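Local structure of MccF (Escherichia coli, 4IIY) at residues F88-S91 with E96-Q99; S124-L129 with S255-E260. The protein confers self-immunity against the antibiotic microcin C7, and is probably a serine-type peptidase of the S66 family that hydrolyses the toxic aminoacyl-nucleotide. The protein carries 1 engineered substitution. All coordinates share one frame; numbering follows the deposited sequence.

Interaction 1: residues F88-S91 with E96-Q99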
# COMPACT_ATOMS: atom_id res chain seq x y z
N PHE B 88 0.34 5.66 21.68
CA PHE B 88 1.40 6.06 20.77
C PHE B 88 0.85 6.54 19.42
O PHE B 88 0.38 7.67 19.32
CB PHE B 88 2.48 4.98 20.68
CG PHE B 88 3.04 4.61 22.02
CD1 PHE B 88 4.03 5.39 22.62
CD2 PHE B 88 2.54 3.53 22.72
CE1 PHE B 88 4.52 5.07 23.88
CE2 PHE B 88 3.03 3.20 23.97
CZ PHE B 88 4.02 3.97 24.55
N TYR B 89 0.84 5.67 18.41
CA TYR B 89 0.47 6.05 17.05
C TYR B 89 -1.03 5.89 16.76
O TYR B 89 -1.49 6.21 15.66
CB TYR B 89 1.24 5.19 16.05
CG TYR B 89 0.90 3.70 16.10
CD1 TYR B 89 -0.00 3.14 15.19
CD2 TYR B 89 1.48 2.87 17.04
CE1 TYR B 89 -0.32 1.78 15.23
CE2 TYR B 89 1.17 1.51 17.09
CZ TYR B 89 0.28 0.97 16.18
OH TYR B 89 -0.01 -0.38 16.23
N ARG B 90 -1.77 5.37 17.73
CA ARG B 90 -3.19 5.07 17.53
C ARG B 90 -3.96 5.41 18.80
O ARG B 90 -3.36 5.73 19.83
CB ARG B 90 -3.37 3.59 17.16
CG ARG B 90 -2.82 2.65 18.21
CD ARG B 90 -2.86 1.19 17.77
NE ARG B 90 -2.52 0.32 18.90
CZ ARG B 90 -2.60 -1.00 18.88
NH1 ARG B 90 -2.97 -1.65 17.79
NH2 ARG B 90 -2.31 -1.69 19.99
N SER B 91 -5.29 5.36 18.74
CA SER B 91 -6.13 5.74 19.87
C SER B 91 -6.29 4.62 20.90
O SER B 91 -6.68 4.90 22.04
CB SER B 91 -7.50 6.11 19.36
OG SER B 91 -7.98 5.04 18.57
N GLU B 96 -10.25 -2.26 21.25
CA GLU B 96 -10.77 -1.04 21.86
C GLU B 96 -11.41 -0.14 20.80
O GLU B 96 -12.48 0.44 21.02
CB GLU B 96 -9.66 -0.27 22.59
CG GLU B 96 -9.26 -0.85 23.94
CD GLU B 96 -8.14 -0.06 24.61
OE1 GLU B 96 -7.17 0.35 23.93
OE2 GLU B 96 -8.22 0.17 25.83
N ARG B 97 -10.75 -0.02 19.65
CA ARG B 97 -11.26 0.84 18.59
C ARG B 97 -12.55 0.28 17.99
O ARG B 97 -13.49 1.03 17.69
CB ARG B 97 -10.18 1.09 17.54
CG ARG B 97 -9.09 2.04 18.04
CD ARG B 97 -7.98 2.20 17.02
NE ARG B 97 -7.08 1.05 17.00
CZ ARG B 97 -6.57 0.51 15.90
NH1 ARG B 97 -6.88 0.98 14.69
NH2 ARG B 97 -5.75 -0.52 16.01
N ALA B 98 -12.61 -1.03 17.81
CA ALA B 98 -13.85 -1.63 17.32
C ALA B 98 -14.99 -1.41 18.31
O ALA B 98 -16.11 -1.09 17.91
CB ALA B 98 -13.66 -3.11 17.04
N GLN B 99 -14.69 -1.56 19.60
CA GLN B 99 -15.69 -1.32 20.64
C GLN B 99 -16.19 0.12 20.62
O GLN B 99 -17.39 0.37 20.77
CB GLN B 99 -15.09 -1.61 22.02
CG GLN B 99 -14.71 -3.06 22.29
CD GLN B 99 -13.73 -3.21 23.46
OE1 GLN B 99 -13.56 -2.30 24.28
NE2 GLN B 99 -13.09 -4.37 23.55
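Arg90 and Ser91, in the loop that runs into helix 94-105, meet Arg97 on the first turn of that helix, a local loop-to-helix contact at the interface with the second subunit. No hydrogen bond crosses between the two segments. Instead, Ser91 OG rests against the aliphatic part of Arg97, 3.2 Å from both Arg97 CG and Arg97 CD, while its hydroxyl is used in a hydrogen bond with Ser50 O. The Arg97 chain then bends at its third torsion (chi3 -77°), which brings Arg97 NH2 toward Arg90, and Arg90 CB lies over one face of the Arg97 guanidinium. Arg90 leaves the backbone with CG between N and the carbonyl carbon and extends from there to NE, crossing Arg97 at about a right angle. Its CG also sits over the centre of the Tyr89 ring, 3.9 Å above the plane. Where the two arginines meet, Arg90 NH1 is 3.5 Å from Arg97 NH2, and the guanidinium planes are 46° apart. The pair is bridged by an anion, which probably makes the proximity tolerable: Glu280 of the second subunit forms salt bridges with both nitrogens, through OE1 to Arg90 NH1 and OE2 to Arg97 NH2, and its OE1 also bonds Tyr89 OH. Glu321 of that subunit also pairs with Arg90 NH1 and Asp87 with Arg90 NE, whereas Gly92 O takes Arg97 NE and the carbonyls of Ser51 and Asn121 share Arg97 NH1. Polar anchors at several nitrogens thus fix how each guanidinium is turned, and these carboxylates probably offset much of the positive charge buried here.

Interaction 2: residues S124-L129 with S255-E260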
# COMPACT_ATOMS: atom_id res chain seq x y z
N SER B 124 -7.85 -2.70 10.57
CA SER B 124 -7.73 -3.69 11.64
C SER B 124 -9.07 -4.01 12.30
O SER B 124 -9.25 -5.10 12.84
CB SER B 124 -6.78 -3.22 12.73
OG SER B 124 -5.45 -3.15 12.28
N LEU B 125 -9.98 -3.04 12.31
CA LEU B 125 -11.23 -3.17 13.06
C LEU B 125 -12.23 -4.09 12.40
O LEU B 125 -13.17 -4.54 13.06
CB LEU B 125 -11.91 -1.80 13.21
CG LEU B 125 -11.42 -0.82 14.28
CD1 LEU B 125 -9.95 -0.48 14.12
CD2 LEU B 125 -12.29 0.42 14.26
N LEU B 126 -12.07 -4.34 11.11
CA LEU B 126 -13.14 -4.95 10.32
C LEU B 126 -13.67 -6.31 10.81
O LEU B 126 -14.87 -6.53 10.76
CB LEU B 126 -12.78 -4.97 8.83
CG LEU B 126 -12.75 -3.57 8.20
CD1 LEU B 126 -12.13 -3.62 6.81
CD2 LEU B 126 -14.14 -2.95 8.15
N PRO B 127 -12.81 -7.20 11.31
CA PRO B 127 -13.35 -8.47 11.81
C PRO B 127 -14.22 -8.32 13.07
O PRO B 127 -14.91 -9.28 13.43
CB PRO B 127 -12.10 -9.29 12.14
CG PRO B 127 -11.00 -8.67 11.32
CD PRO B 127 -11.34 -7.19 11.31
N PHE B 128 -14.20 -7.15 13.70
CA PHE B 128 -14.76 -6.97 15.04
C PHE B 128 -15.96 -6.03 15.10
O PHE B 128 -16.53 -5.80 16.17
CB PHE B 128 -13.66 -6.47 15.99
CG PHE B 128 -12.44 -7.35 16.00
CD1 PHE B 128 -12.49 -8.59 16.63
CD2 PHE B 128 -11.27 -6.97 15.35
CE1 PHE B 128 -11.38 -9.43 16.63
CE2 PHE B 128 -10.16 -7.79 15.35
CZ PHE B 128 -10.21 -9.02 15.99
N LEU B 129 -16.35 -5.47 13.95
CA LEU B 129 -17.51 -4.59 13.93
C LEU B 129 -18.79 -5.39 14.02
O LEU B 129 -18.88 -6.52 13.53
CB LEU B 129 -17.55 -3.72 12.67
CG LEU B 129 -16.36 -2.79 12.46
CD1 LEU B 129 -16.65 -1.89 11.26
CD2 LEU B 129 -16.11 -1.95 13.70
N SER B 255 -10.01 -9.10 0.07
CA SER B 255 -10.80 -9.65 1.17
C SER B 255 -12.30 -9.50 0.95
O SER B 255 -12.74 -8.81 0.03
CB SER B 255 -10.42 -8.98 2.50
OG SER B 255 -11.09 -7.73 2.66
N GLU B 256 -13.07 -10.15 1.82
CA GLU B 256 -14.52 -10.07 1.79
C GLU B 256 -15.02 -8.66 2.11
O GLU B 256 -16.19 -8.35 1.91
CB GLU B 256 -15.13 -11.09 2.76
CG GLU B 256 -14.87 -10.80 4.24
CD GLU B 256 -15.00 -12.05 5.11
OE1 GLU B 256 -16.01 -12.17 5.83
OE2 GLU B 256 -14.08 -12.90 5.08
N TRP B 257 -14.12 -7.79 2.59
CA TRP B 257 -14.49 -6.41 2.91
C TRP B 257 -14.26 -5.43 1.76
O TRP B 257 -14.65 -4.27 1.86
CB TRP B 257 -13.76 -5.93 4.18
CG TRP B 257 -14.29 -6.58 5.41
CD1 TRP B 257 -15.36 -6.19 6.16
CD2 TRP B 257 -13.76 -7.75 6.06
NE1 TRP B 257 -15.53 -7.04 7.22
CE2 TRP B 257 -14.57 -8.01 7.18
CE3 TRP B 257 -12.69 -8.61 5.79
CZ2 TRP B 257 -14.34 -9.09 8.04
CZ3 TRP B 257 -12.46 -9.68 6.63
CH2 TRP B 257 -13.28 -9.91 7.74
N MET B 258 -13.64 -5.88 0.68
CA MET B 258 -13.50 -5.04 -0.50
C MET B 258 -14.72 -5.23 -1.41
O MET B 258 -14.93 -6.32 -1.93
CB MET B 258 -12.22 -5.38 -1.27
CG MET B 258 -12.09 -4.59 -2.57
SD MET B 258 -11.87 -2.82 -2.28
CE MET B 258 -12.33 -2.21 -3.92
N PRO B 259 -15.52 -4.17 -1.60
CA PRO B 259 -16.67 -4.32 -2.49
C PRO B 259 -16.23 -4.72 -3.89
O PRO B 259 -15.27 -4.18 -4.42
CB PRO B 259 -17.29 -2.92 -2.53
CG PRO B 259 -16.70 -2.17 -1.39
CD PRO B 259 -15.38 -2.80 -1.07
N GLU B 260 -16.94 -5.67 -4.49
CA GLU B 260 -16.66 -6.08 -5.86
C GLU B 260 -16.95 -4.92 -6.81
O GLU B 260 -18.04 -4.34 -6.76
CB GLU B 260 -17.51 -7.29 -6.26
CG GLU B 260 -17.24 -7.77 -7.69
CD GLU B 260 -18.26 -8.77 -8.20
OE1 GLU B 260 -19.41 -8.76 -7.73
OE2 GLU B 260 -17.90 -9.58 -9.08
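Leu126 and Pro127 pack against the indole of Trp257, joining the loop after strand 110-115 to the loop before strand 266-270 and so linking the N- and C-terminal parts of the LD-carboxypeptidase fold. The main interaction is CH-pi: Leu126 CB lies 3.8 Å from the centroid of the five-membered ring and only 7° off its normal. With CG anti to its carbonyl carbon and beside its backbone N (chi1 -71°), Trp257 carries the ring over to Leu126. Apolar contacts spread from there: Leu126 CD1 reaches back to Trp257 CB at 3.9 Å, and Pro127 CA meets Trp257 CZ2 at 3.9 Å. The opposite face carries Glu256 CG, 3.4 Å above the plane, so both faces of the indole are touched, each off-centre. Leu126 O lies 3.6 Å from Trp257 NE1 without a hydrogen bond; it is bonded by Tyr131 OH. Within 255-260, polar bonds shape the turn: in an ST turn, Trp257 N donates to Ser255 OG (3.0 Å), and Met258 N closes a type I turn onto Ser255 O. Lys157 makes a cation-pi contact with Trp257 and a salt bridge to Glu256, and Leu288 of the second subunit packs on both Pro127 and Trp257. With no hydrogen bond across it, the join rests on shape and dispersion, while the turn and Lys157 probably help to hold the indole in place.

Overall arrangement
Interactions 1 and 2 have their centres 17 Å apart, yet they touch through the 96-99 and 124-129 segments: Arg97 NH1 lies 3.4 Å from Leu125 CD1, and Ala98 CB is 3.5 Å from Phe128 CB. Helix 94-105 thereby backs the loop that carries Leu126 to the C-terminal part of the chain. Both contacts border the second subunit, and Glu280 of that subunit joins them, because the carboxylate held in interaction 1 also bonds Ser124 OG in interaction 2. Neither includes the predicted charge-relay residues, Glu270 and His338, nor the predicted nucleophile position, held here by the engineered Ala145. The side chain of Arg90 remains about 11 Å from the bound glutamylsulfamoyl inosine.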